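Long-range contacts in outer membrane protein TP0453 (Treponema pallidum, PDB 3K8J), which might be involved in ligand transport and alters membrane permeability at acidic pH, its non-lipidated form making lipid vesicles more permeable: residues A19-Y24 / V162-K167; I47-D52 / N82-R87; D89-T94 / Y103-T108; A188-L193 / T203-L208. All blocks are in the same frame, centred on the assembly; numbering follows the deposited sequence.

Interaction 1: residues A19-Y24 / V162-K167; sequences ADVYLY and VALYIK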
# COMPACT_ATOMS: atom_id res chain seq x y z
N ALA A 19 -31.51 -8.25 10.76
CA ALA A 19 -30.77 -7.28 9.95
C ALA A 19 -29.57 -7.91 9.23
O ALA A 19 -29.04 -8.94 9.68
CB ALA A 19 -30.31 -6.10 10.78
N ASP A 20 -29.17 -7.29 8.13
CA ASP A 20 -28.00 -7.73 7.37
C ASP A 20 -26.68 -7.18 7.95
O ASP A 20 -25.61 -7.78 7.74
CB ASP A 20 -28.17 -7.32 5.91
CG ASP A 20 -29.46 -7.89 5.31
OD1 ASP A 20 -30.48 -7.17 5.26
OD2 ASP A 20 -29.47 -9.09 4.96
N VAL A 21 -26.76 -6.05 8.65
CA VAL A 21 -25.61 -5.41 9.28
C VAL A 21 -26.01 -4.83 10.63
O VAL A 21 -27.04 -4.16 10.75
CB VAL A 21 -24.99 -4.27 8.40
CG1 VAL A 21 -23.71 -3.71 9.03
CG2 VAL A 21 -24.66 -4.76 7.00
N TYR A 22 -25.19 -5.08 11.65
CA TYR A 22 -25.36 -4.43 12.94
C TYR A 22 -24.16 -3.57 13.22
O TYR A 22 -23.02 -3.94 12.91
CB TYR A 22 -25.55 -5.45 14.06
CG TYR A 22 -26.89 -6.10 14.03
CD1 TYR A 22 -28.00 -5.47 14.60
CD2 TYR A 22 -27.08 -7.32 13.38
CE1 TYR A 22 -29.26 -6.07 14.54
CE2 TYR A 22 -28.35 -7.93 13.32
CZ TYR A 22 -29.43 -7.28 13.89
OH TYR A 22 -30.69 -7.86 13.85
N LEU A 23 -24.43 -2.42 13.83
CA LEU A 23 -23.39 -1.46 14.19
C LEU A 23 -23.51 -1.03 15.65
O LEU A 23 -24.62 -0.81 16.18
CB LEU A 23 -23.47 -0.22 13.31
CG LEU A 23 -22.54 0.96 13.62
CD1 LEU A 23 -21.06 0.64 13.32
CD2 LEU A 23 -22.98 2.23 12.88
N TYR A 24 -22.35 -0.89 16.28
CA TYR A 24 -22.25 -0.28 17.58
C TYR A 24 -21.22 0.80 17.43
O TYR A 24 -20.09 0.52 17.02
CB TYR A 24 -21.80 -1.28 18.63
CG TYR A 24 -21.48 -0.61 19.95
CD1 TYR A 24 -22.50 -0.03 20.70
CD2 TYR A 24 -20.17 -0.54 20.43
CE1 TYR A 24 -22.24 0.59 21.89
CE2 TYR A 24 -19.90 0.10 21.65
CZ TYR A 24 -20.95 0.65 22.36
OH TYR A 24 -20.75 1.29 23.56
N VAL A 162 -15.65 0.75 17.92
CA VAL A 162 -16.69 0.60 16.91
C VAL A 162 -16.77 -0.86 16.46
O VAL A 162 -15.75 -1.46 16.13
CB VAL A 162 -16.40 1.52 15.70
CG1 VAL A 162 -17.50 1.37 14.64
CG2 VAL A 162 -16.28 2.98 16.15
N ALA A 163 -17.97 -1.42 16.46
CA ALA A 163 -18.16 -2.82 16.13
C ALA A 163 -19.17 -2.97 14.98
O ALA A 163 -20.21 -2.28 14.95
CB ALA A 163 -18.63 -3.60 17.36
N LEU A 164 -18.84 -3.86 14.05
CA LEU A 164 -19.70 -4.19 12.93
C LEU A 164 -19.89 -5.68 12.83
O LEU A 164 -18.93 -6.45 12.93
CB LEU A 164 -19.09 -3.71 11.62
CG LEU A 164 -19.31 -2.25 11.26
CD1 LEU A 164 -18.30 -1.82 10.19
CD2 LEU A 164 -20.74 -2.06 10.77
N TYR A 165 -21.13 -6.09 12.63
CA TYR A 165 -21.43 -7.47 12.33
C TYR A 165 -22.16 -7.50 11.01
O TYR A 165 -23.26 -6.94 10.88
CB TYR A 165 -22.29 -8.09 13.42
CG TYR A 165 -22.64 -9.54 13.17
CD1 TYR A 165 -21.64 -10.47 12.86
CD2 TYR A 165 -23.96 -9.99 13.25
CE1 TYR A 165 -21.94 -11.80 12.62
CE2 TYR A 165 -24.28 -11.33 12.99
CZ TYR A 165 -23.26 -12.22 12.69
OH TYR A 165 -23.56 -13.55 12.46
N ILE A 166 -21.55 -8.16 10.03
CA ILE A 166 -22.09 -8.21 8.67
C ILE A 166 -22.45 -9.66 8.37
O ILE A 166 -21.58 -10.53 8.38
CB ILE A 166 -21.06 -7.65 7.68
CG1 ILE A 166 -20.72 -6.20 8.03
CG2 ILE A 166 -21.56 -7.80 6.21
CD1 ILE A 166 -19.24 -5.93 8.17
N LYS A 167 -23.73 -9.91 8.12
CA LYS A 167 -24.24 -11.26 7.88
C LYS A 167 -23.60 -11.87 6.63
O LYS A 167 -23.21 -13.04 6.62
CB LYS A 167 -25.76 -11.24 7.74
CG LYS A 167 -26.51 -12.16 8.67
CD LYS A 167 -26.96 -11.44 9.94
CE LYS A 167 -28.12 -12.18 10.61
NZ LYS A 167 -29.18 -11.29 11.23
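Antiparallel pairing of Val21-Tyr24 with Val162-Ile166, near the middle of the beta-half-barrel, joins two neighbouring strands that are far apart in sequence. The hydrogen-bonded pairs are Tyr22 with Tyr165 and Tyr24 with Ala163. Tyr22 N reaches Tyr165 O at 2.8 Å and Tyr165 N reaches Tyr22 O at 2.9 Å, and Tyr24 and Ala163 exchange bonds in the same way. The pairing runs on past the strand end, where Lys167 N binds Asp20 O at 2.9 Å.

Lys167 adds a side-chain clamp. Its chain bends at chi2 (94°) and again at chi4, which carries NZ to Ala19 O at 2.8 Å in the carbonyl plane. The same ammonium lies at the edge of the Tyr22 ring. Tyr22 in turn takes the Ala19 N-H on its OH at 3.2 Å, and that hydroxyl is also bonded to Gly16 O, which fixes the far end of the ring against the chain leading into the strand. The Tyr22 and Tyr165 side chains run alongside each other in the same direction, with their CD2 atoms 4.1 Å apart.

On the other face Val21, Leu23, Leu164 and Ile166 form an apolar patch. Leu164 CD2 lies between Val21 CG1 and Leu23 CD1, at 3.7 Å from the latter.

Opposite Phe61 of strand 54-62 the chain places two residues, Asp20 and Val21, in a classic beta bulge, while strand 189-196 flanks residues 162-166 beyond. Phe149 of helix 147-153 packs on Tyr22 and Ala163.

Interaction 2: residues I47-D52 / N82-R87; sequences IKKIVD and NLIFSR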
# COMPACT_ATOMS: atom_id res chain seq x y z
N ILE A 47 -25.41 18.85 14.14
CA ILE A 47 -24.95 17.47 14.33
C ILE A 47 -23.95 17.39 15.49
O ILE A 47 -24.06 16.51 16.35
CB ILE A 47 -24.31 16.89 13.05
CG1 ILE A 47 -25.35 16.81 11.92
CG2 ILE A 47 -23.71 15.51 13.33
CD1 ILE A 47 -24.73 16.67 10.54
N LYS A 48 -22.98 18.30 15.49
CA LYS A 48 -22.00 18.44 16.57
C LYS A 48 -22.68 18.54 17.94
O LYS A 48 -22.28 17.87 18.90
CB LYS A 48 -21.12 19.67 16.31
CG LYS A 48 -19.93 19.81 17.23
CD LYS A 48 -19.23 21.15 17.00
CE LYS A 48 -18.03 21.33 17.92
NZ LYS A 48 -16.97 20.30 17.70
N LYS A 49 -23.72 19.37 18.03
CA LYS A 49 -24.48 19.50 19.26
C LYS A 49 -25.22 18.20 19.65
O LYS A 49 -25.37 17.92 20.84
CB LYS A 49 -25.48 20.65 19.15
CG LYS A 49 -24.82 22.03 19.14
CD LYS A 49 -25.78 23.09 18.60
CE LYS A 49 -27.02 23.22 19.47
NZ LYS A 49 -27.55 24.61 19.43
N ILE A 50 -25.67 17.45 18.66
CA ILE A 50 -26.33 16.16 18.89
C ILE A 50 -25.31 15.13 19.41
O ILE A 50 -25.58 14.41 20.38
CB ILE A 50 -27.12 15.66 17.63
CG1 ILE A 50 -28.31 16.59 17.34
CG2 ILE A 50 -27.65 14.25 17.83
CD1 ILE A 50 -28.99 16.37 16.00
N VAL A 51 -24.13 15.11 18.79
CA VAL A 51 -22.96 14.33 19.20
C VAL A 51 -22.52 14.61 20.65
O VAL A 51 -22.25 13.68 21.41
CB VAL A 51 -21.78 14.54 18.20
CG1 VAL A 51 -20.45 13.96 18.72
CG2 VAL A 51 -22.14 13.95 16.83
N ASP A 52 -22.46 15.90 21.01
CA ASP A 52 -22.16 16.31 22.39
C ASP A 52 -23.18 15.78 23.40
O ASP A 52 -22.92 15.76 24.62
CB ASP A 52 -22.12 17.85 22.50
CG ASP A 52 -20.86 18.47 21.90
OD1 ASP A 52 -20.81 19.72 21.84
OD2 ASP A 52 -19.93 17.74 21.49
N ASN A 82 -36.56 20.49 20.29
CA ASN A 82 -37.34 21.58 19.71
C ASN A 82 -36.47 22.65 19.08
O ASN A 82 -36.81 23.15 18.02
CB ASN A 82 -38.30 22.20 20.73
CG ASN A 82 -39.36 23.08 20.07
OD1 ASN A 82 -40.20 22.60 19.32
ND2 ASN A 82 -39.33 24.38 20.37
N LEU A 83 -35.35 22.98 19.73
CA LEU A 83 -34.36 23.92 19.18
C LEU A 83 -33.80 23.42 17.85
O LEU A 83 -33.78 24.18 16.88
CB LEU A 83 -33.21 24.21 20.16
CG LEU A 83 -32.04 25.11 19.70
CD1 LEU A 83 -32.42 26.60 19.63
CD2 LEU A 83 -30.84 24.95 20.62
N ILE A 84 -33.34 22.17 17.82
CA ILE A 84 -32.83 21.60 16.57
C ILE A 84 -33.93 21.60 15.51
O ILE A 84 -33.72 22.04 14.39
CB ILE A 84 -32.27 20.15 16.75
CG1 ILE A 84 -31.10 20.09 17.75
CG2 ILE A 84 -31.86 19.56 15.39
CD1 ILE A 84 -29.82 20.83 17.32
N PHE A 85 -35.12 21.14 15.90
CA PHE A 85 -36.27 21.11 14.99
C PHE A 85 -36.61 22.50 14.42
O PHE A 85 -36.79 22.64 13.21
CB PHE A 85 -37.49 20.48 15.67
CG PHE A 85 -38.73 20.52 14.83
CD1 PHE A 85 -39.74 21.43 15.12
CD2 PHE A 85 -38.88 19.66 13.75
CE1 PHE A 85 -40.90 21.48 14.34
CE2 PHE A 85 -40.03 19.69 12.96
CZ PHE A 85 -41.05 20.61 13.26
N SER A 86 -36.66 23.52 15.29
CA SER A 86 -36.98 24.89 14.86
C SER A 86 -36.03 25.40 13.77
O SER A 86 -36.43 26.17 12.90
CB SER A 86 -36.98 25.85 16.05
OG SER A 86 -35.65 26.16 16.46
N ARG A 87 -34.78 24.93 13.82
CA ARG A 87 -33.69 25.35 12.93
C ARG A 87 -33.53 24.49 11.66
O ARG A 87 -32.59 24.69 10.90
CB ARG A 87 -32.36 25.30 13.69
CG ARG A 87 -32.11 26.39 14.72
CD ARG A 87 -30.66 26.27 15.14
NE ARG A 87 -30.33 26.94 16.40
CZ ARG A 87 -29.30 26.59 17.16
NH1 ARG A 87 -29.04 27.24 18.29
NH2 ARG A 87 -28.51 25.59 16.78
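The Arg87 guanidinium meets Lys49 NZ at its edge, near the plane of the group, with NZ 3.0 Å from NH2 and 3.2 Å from NH1. One face of the guanidinium carries Leu83 CG, 3.8 Å above the plane and shifted toward the rim. Lys49 NZ and the Arg87 nitrogens are all donors and both groups normally carry positive charge, so this approach is no hydrogen bond, and the modelled separation is probably uncertain in its detail. A salt bridge from Arg87 NH2 to Asp46 OD1 supplies negative charge beside the pair and may offset part of the repulsion, and crowding of this kind could lower the proton affinity of the lysine.

Lys49 and Arg87 come together at about a right angle. The arginine chain runs extended from CG to NE, whereas the lysine turns at chi3 (62°), and its NZ also comes within 3.5 Å of Leu83 CD2.

The two segments belong to helices 44-51 and 78-86, both probably amphipathic, which run antiparallel at -165° with 11.5 Å between their short axes. At this spacing the backbones stay well apart and only side chains meet. Ile50 CD1 touches Ile84 CG2 at 4.3 Å, a loose apolar contact, well away from the charged pair, and Phe80 of helix 78-86 packs on both Lys49 and Ile50. Helix 44-51 is among those whose movement away from helices 169-176 and 215-225 opens the large hydrophobic cavity. At the end of helix 78-86, Ser86 OG donates to Leu83 O at 2.8 Å, while Arg87 N makes only weak bonds to Leu83 O and Ile84 O.

Interaction 3: residues D89-T94 / Y103-T108; sequences DGWAST and YESEHT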
# COMPACT_ATOMS: atom_id res chain seq x y z
N ASP A 89 -34.78 22.57 7.95
CA ASP A 89 -35.62 22.66 6.76
C ASP A 89 -36.17 21.29 6.39
O ASP A 89 -35.44 20.30 6.40
CB ASP A 89 -34.83 23.22 5.56
CG ASP A 89 -34.33 24.64 5.80
OD1 ASP A 89 -34.50 25.18 6.92
OD2 ASP A 89 -33.75 25.23 4.85
N GLY A 90 -37.46 21.24 6.05
CA GLY A 90 -38.07 20.02 5.52
C GLY A 90 -38.54 19.01 6.56
O GLY A 90 -38.90 17.89 6.22
N TRP A 91 -38.57 19.43 7.82
CA TRP A 91 -39.04 18.60 8.91
C TRP A 91 -40.40 19.06 9.42
O TRP A 91 -40.68 20.27 9.47
CB TRP A 91 -38.03 18.59 10.06
CG TRP A 91 -36.78 17.79 9.79
CD1 TRP A 91 -35.63 18.24 9.19
CD2 TRP A 91 -36.54 16.42 10.15
NE1 TRP A 91 -34.69 17.23 9.14
CE2 TRP A 91 -35.22 16.11 9.73
CE3 TRP A 91 -37.31 15.43 10.78
CZ2 TRP A 91 -34.66 14.84 9.93
CZ3 TRP A 91 -36.75 14.18 10.98
CH2 TRP A 91 -35.44 13.89 10.55
N ALA A 92 -41.21 18.09 9.80
CA ALA A 92 -42.52 18.29 10.37
C ALA A 92 -42.64 17.41 11.61
O ALA A 92 -41.90 16.43 11.76
CB ALA A 92 -43.61 17.94 9.36
N SER A 93 -43.58 17.74 12.49
CA SER A 93 -43.75 17.03 13.75
C SER A 93 -45.23 16.92 14.12
O SER A 93 -46.03 17.79 13.75
CB SER A 93 -42.98 17.74 14.86
OG SER A 93 -43.60 18.98 15.18
N THR A 94 -45.58 15.85 14.82
CA THR A 94 -46.94 15.64 15.32
C THR A 94 -46.81 15.04 16.70
O THR A 94 -45.96 14.17 16.93
CB THR A 94 -47.76 14.65 14.45
OG1 THR A 94 -47.00 13.45 14.21
CG2 THR A 94 -48.14 15.27 13.12
N TYR A 103 -41.04 13.08 14.68
CA TYR A 103 -40.52 13.98 13.65
C TYR A 103 -40.45 13.16 12.36
O TYR A 103 -40.02 12.00 12.38
CB TYR A 103 -39.14 14.51 14.02
CG TYR A 103 -39.12 15.30 15.31
CD1 TYR A 103 -39.48 16.65 15.32
CD2 TYR A 103 -38.75 14.71 16.52
CE1 TYR A 103 -39.48 17.39 16.50
CE2 TYR A 103 -38.73 15.45 17.72
CZ TYR A 103 -39.10 16.79 17.69
OH TYR A 103 -39.12 17.56 18.84
N GLU A 104 -40.89 13.77 11.27
CA GLU A 104 -41.01 13.12 9.97
C GLU A 104 -40.33 13.97 8.93
O GLU A 104 -40.46 15.20 8.92
CB GLU A 104 -42.48 12.97 9.56
CG GLU A 104 -43.29 11.95 10.33
CD GLU A 104 -44.67 11.71 9.71
OE1 GLU A 104 -45.20 12.63 9.03
OE2 GLU A 104 -45.23 10.61 9.91
N SER A 105 -39.60 13.28 8.05
CA SER A 105 -38.96 13.89 6.90
C SER A 105 -39.28 13.00 5.70
O SER A 105 -40.04 12.03 5.82
CB SER A 105 -37.46 14.00 7.12
OG SER A 105 -36.94 15.13 6.44
N GLU A 106 -38.72 13.33 4.54
CA GLU A 106 -39.07 12.64 3.30
C GLU A 106 -38.74 11.14 3.40
O GLU A 106 -39.57 10.28 3.09
CB GLU A 106 -38.36 13.28 2.10
CG GLU A 106 -38.93 12.86 0.74
CD GLU A 106 -38.40 13.71 -0.41
OE1 GLU A 106 -37.19 13.64 -0.69
OE2 GLU A 106 -39.20 14.46 -1.02
N HIS A 107 -37.53 10.87 3.86
CA HIS A 107 -37.04 9.51 4.01
C HIS A 107 -36.63 9.16 5.44
O HIS A 107 -36.03 8.13 5.66
CB HIS A 107 -35.85 9.29 3.07
CG HIS A 107 -36.19 9.40 1.62
ND1 HIS A 107 -36.95 8.45 0.96
CD2 HIS A 107 -35.88 10.34 0.69
CE1 HIS A 107 -37.08 8.80 -0.31
NE2 HIS A 107 -36.44 9.94 -0.50
N THR A 108 -36.97 10.01 6.41
CA THR A 108 -36.47 9.88 7.79
C THR A 108 -37.55 10.12 8.84
O THR A 108 -38.34 11.08 8.75
CB THR A 108 -35.31 10.88 8.05
OG1 THR A 108 -34.44 10.91 6.93
CG2 THR A 108 -34.49 10.50 9.28
O HOH W 1 -38.46 16.68 3.91
O HOH W 2 -41.53 16.33 6.61
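At the open end of the beta hairpin of strands 92-95 and 101-104, Trp91 packs against Ser105, with strand 92-95 at the edge of the beta structure in this chain. It is a surface contact, part strand pairing and part aromatic packing. Ala92 and Glu104 form a hydrogen-bonded antiparallel pair: Glu104 N binds Ala92 O at 2.9 Å, and Ala92 N returns a bond to Glu104 O at 3.1 Å. Ser93 and Tyr103 follow as a non-hydrogen-bonded pair, Ser93 CB resting 3.7 Å from Tyr103 CD1.

Past the pairing, Trp91 folds across the second segment. With chi1 at -73° its CG sits beside the backbone N, and with chi2 at 87° the indole stands across the chain and turns a face to Ser105. Ser105 CB lies 3.7 Å from the centroid of the six-membered ring and only 3° off its normal, a CH-pi contact almost straight above the ring. Around this indole gather Tyr103 CB, near CE3, and Thr108 CG2, 3.7 Å from CH2. Serine and threonine are brought together by the turn between them, in which Ser105 N bonds to Thr108 O.

Phe85 of helix 78-86 touches Trp91, Ser93 and Tyr103, and Val110 of strand 108-112 also packs on Trp91 and Tyr103, so the hairpin is held on that side by helix and strand.

Where the backbones diverge, a water donates to both Gly90 O and Glu104 O, the latter at 2.8 Å; a second water donates to Gly90 O at 2.6 Å and makes a weak bond to Ser105 OG.

Interaction 4: residues A188-L193 / T203-L208; sequences AMELYL and TLSLQL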
# COMPACT_ATOMS: atom_id res chain seq x y z
N ALA A 188 -20.19 -14.83 7.40
CA ALA A 188 -20.28 -13.65 8.24
C ALA A 188 -18.95 -12.96 8.47
O ALA A 188 -17.91 -13.61 8.60
CB ALA A 188 -20.89 -14.02 9.58
N MET A 189 -19.00 -11.65 8.55
CA MET A 189 -17.84 -10.86 8.89
C MET A 189 -18.03 -10.06 10.18
O MET A 189 -19.09 -9.47 10.42
CB MET A 189 -17.50 -9.92 7.73
CG MET A 189 -16.43 -8.92 8.02
SD MET A 189 -15.98 -8.11 6.48
CE MET A 189 -15.48 -6.51 7.10
N GLU A 190 -16.98 -10.05 11.00
CA GLU A 190 -16.90 -9.17 12.16
C GLU A 190 -15.77 -8.19 11.95
O GLU A 190 -14.72 -8.55 11.43
CB GLU A 190 -16.62 -9.98 13.43
CG GLU A 190 -17.65 -11.03 13.76
CD GLU A 190 -17.28 -11.86 14.98
OE1 GLU A 190 -16.74 -11.31 15.96
OE2 GLU A 190 -17.55 -13.08 14.95
N LEU A 191 -15.98 -6.95 12.38
CA LEU A 191 -14.98 -5.90 12.31
C LEU A 191 -15.05 -4.97 13.53
O LEU A 191 -16.13 -4.43 13.87
CB LEU A 191 -15.15 -5.09 11.02
CG LEU A 191 -14.20 -3.90 10.82
CD1 LEU A 191 -12.73 -4.37 10.63
CD2 LEU A 191 -14.66 -3.03 9.65
N TYR A 192 -13.88 -4.76 14.15
CA TYR A 192 -13.74 -3.98 15.38
C TYR A 192 -12.66 -2.92 15.19
O TYR A 192 -11.56 -3.24 14.77
CB TYR A 192 -13.40 -4.92 16.57
CG TYR A 192 -14.45 -6.00 16.72
CD1 TYR A 192 -15.68 -5.73 17.33
CD2 TYR A 192 -14.25 -7.28 16.19
CE1 TYR A 192 -16.67 -6.72 17.44
CE2 TYR A 192 -15.21 -8.26 16.29
CZ TYR A 192 -16.43 -7.97 16.91
OH TYR A 192 -17.39 -8.95 16.99
N LEU A 193 -12.99 -1.67 15.48
CA LEU A 193 -12.07 -0.55 15.27
C LEU A 193 -11.91 0.29 16.54
O LEU A 193 -12.91 0.70 17.15
CB LEU A 193 -12.57 0.36 14.14
CG LEU A 193 -12.88 -0.30 12.79
CD1 LEU A 193 -14.27 0.12 12.32
CD2 LEU A 193 -11.85 0.06 11.74
N THR A 203 -9.51 -5.19 13.93
CA THR A 203 -9.51 -6.64 13.89
C THR A 203 -10.69 -7.07 13.02
O THR A 203 -11.80 -6.53 13.13
CB THR A 203 -9.64 -7.25 15.31
OG1 THR A 203 -8.52 -6.85 16.11
CG2 THR A 203 -9.67 -8.75 15.27
N LEU A 204 -10.43 -8.03 12.14
CA LEU A 204 -11.44 -8.53 11.24
C LEU A 204 -11.44 -10.06 11.24
O LEU A 204 -10.38 -10.69 11.22
CB LEU A 204 -11.20 -7.96 9.84
CG LEU A 204 -12.08 -8.35 8.65
CD1 LEU A 204 -11.90 -7.30 7.57
CD2 LEU A 204 -11.69 -9.73 8.11
N SER A 205 -12.64 -10.64 11.27
CA SER A 205 -12.78 -12.07 11.08
C SER A 205 -13.83 -12.32 10.01
O SER A 205 -14.87 -11.65 9.96
CB SER A 205 -13.15 -12.77 12.39
OG SER A 205 -14.56 -12.83 12.51
N LEU A 206 -13.56 -13.30 9.16
CA LEU A 206 -14.40 -13.58 8.01
C LEU A 206 -14.57 -15.10 7.84
O LEU A 206 -13.57 -15.82 7.69
CB LEU A 206 -13.79 -12.95 6.75
CG LEU A 206 -14.49 -13.12 5.39
CD1 LEU A 206 -15.81 -12.37 5.35
CD2 LEU A 206 -13.58 -12.68 4.25
N GLN A 207 -15.81 -15.57 7.90
CA GLN A 207 -16.13 -16.97 7.63
C GLN A 207 -16.05 -17.22 6.13
O GLN A 207 -16.69 -16.52 5.34
CB GLN A 207 -17.52 -17.35 8.16
CG GLN A 207 -17.58 -17.56 9.68
CD GLN A 207 -16.79 -18.77 10.17
OE1 GLN A 207 -16.78 -19.83 9.54
NE2 GLN A 207 -16.12 -18.62 11.31
N LEU A 208 -15.27 -18.22 5.74
CA LEU A 208 -14.92 -18.44 4.33
C LEU A 208 -15.92 -19.31 3.56
O LEU A 208 -16.00 -19.23 2.33
CB LEU A 208 -13.50 -19.01 4.21
CG LEU A 208 -12.37 -18.16 4.82
CD1 LEU A 208 -11.09 -18.97 5.01
CD2 LEU A 208 -12.12 -16.91 3.99
O HOH W 3 -16.73 -13.76 10.90
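Ala188 O is gripped by two donors: Gln207 N at 3.0 Å across the strands, in a nearly straight bond, and a water at 2.6 Å. The same water meets Ser205 OG at 2.9 Å, bridging the two strands at the open end of the hairpin. Further in, the register settles into antiparallel hydrogen-bonded pairs, Glu190 with Ser205 and Tyr192 with Thr203; Glu190 N donates to Ser205 O at 2.8 Å.

Glu190 and Tyr192 stand on one face, two residues apart. Both have CG placed beside the backbone N (chi1 -59° and -56°), and the glutamate chain is extended beyond CG, which brings its carboxylate to the tyrosine hydroxyl. Tyr192 OH donates to Glu190 OE1 at 2.7 Å on the anti side, 33° out of the carboxylate plane, while OE2 forms a salt bridge with Arg235. Held through both oxygens, the carboxylate has little rotational freedom, and the arginine would probably favour its charged form. Ser205 OG lies alongside the glutamate chain, 3.6 Å from Glu190 CB.

The reverse face is apolar. The extended Met189 chain slants across the strand gap, its CE 3.7 Å from Leu204 CD1, and Met189 CB rests 3.8 Å from Leu206 CD1. Leu191 CD1 joins them by touching Leu204 CB.

This hairpin of strands 189-196 and 199-207 continues the half-barrel in both directions: 162-166 bonds to its first strand and 235-244 to its second. Helix 147-153 lies over the Tyr192 face, with Arg148 touching Tyr192 and Thr203.

How the interactions relate
Following the chain from its N terminus, residues 19-24 wait until 162-167 for their partner, so interaction 1 closes the longest loop. Interactions 2 and 3 both nest inside it, one after the other: 47-52 meets 82-87, and then the short hairpin 89-94/103-108 closes. These two touch through Phe85, and helix 78-86 leads directly into strand 92-95. Interaction 4 comes later, in series with the rest. It joins interaction 1 side by side, as strands 162-166 and 189-196 bond to each other. Two clusters result, with interactions 2 and 4 on opposite sides of the chain's centre and interactions 3 and 4 about 36 Å apart between centres.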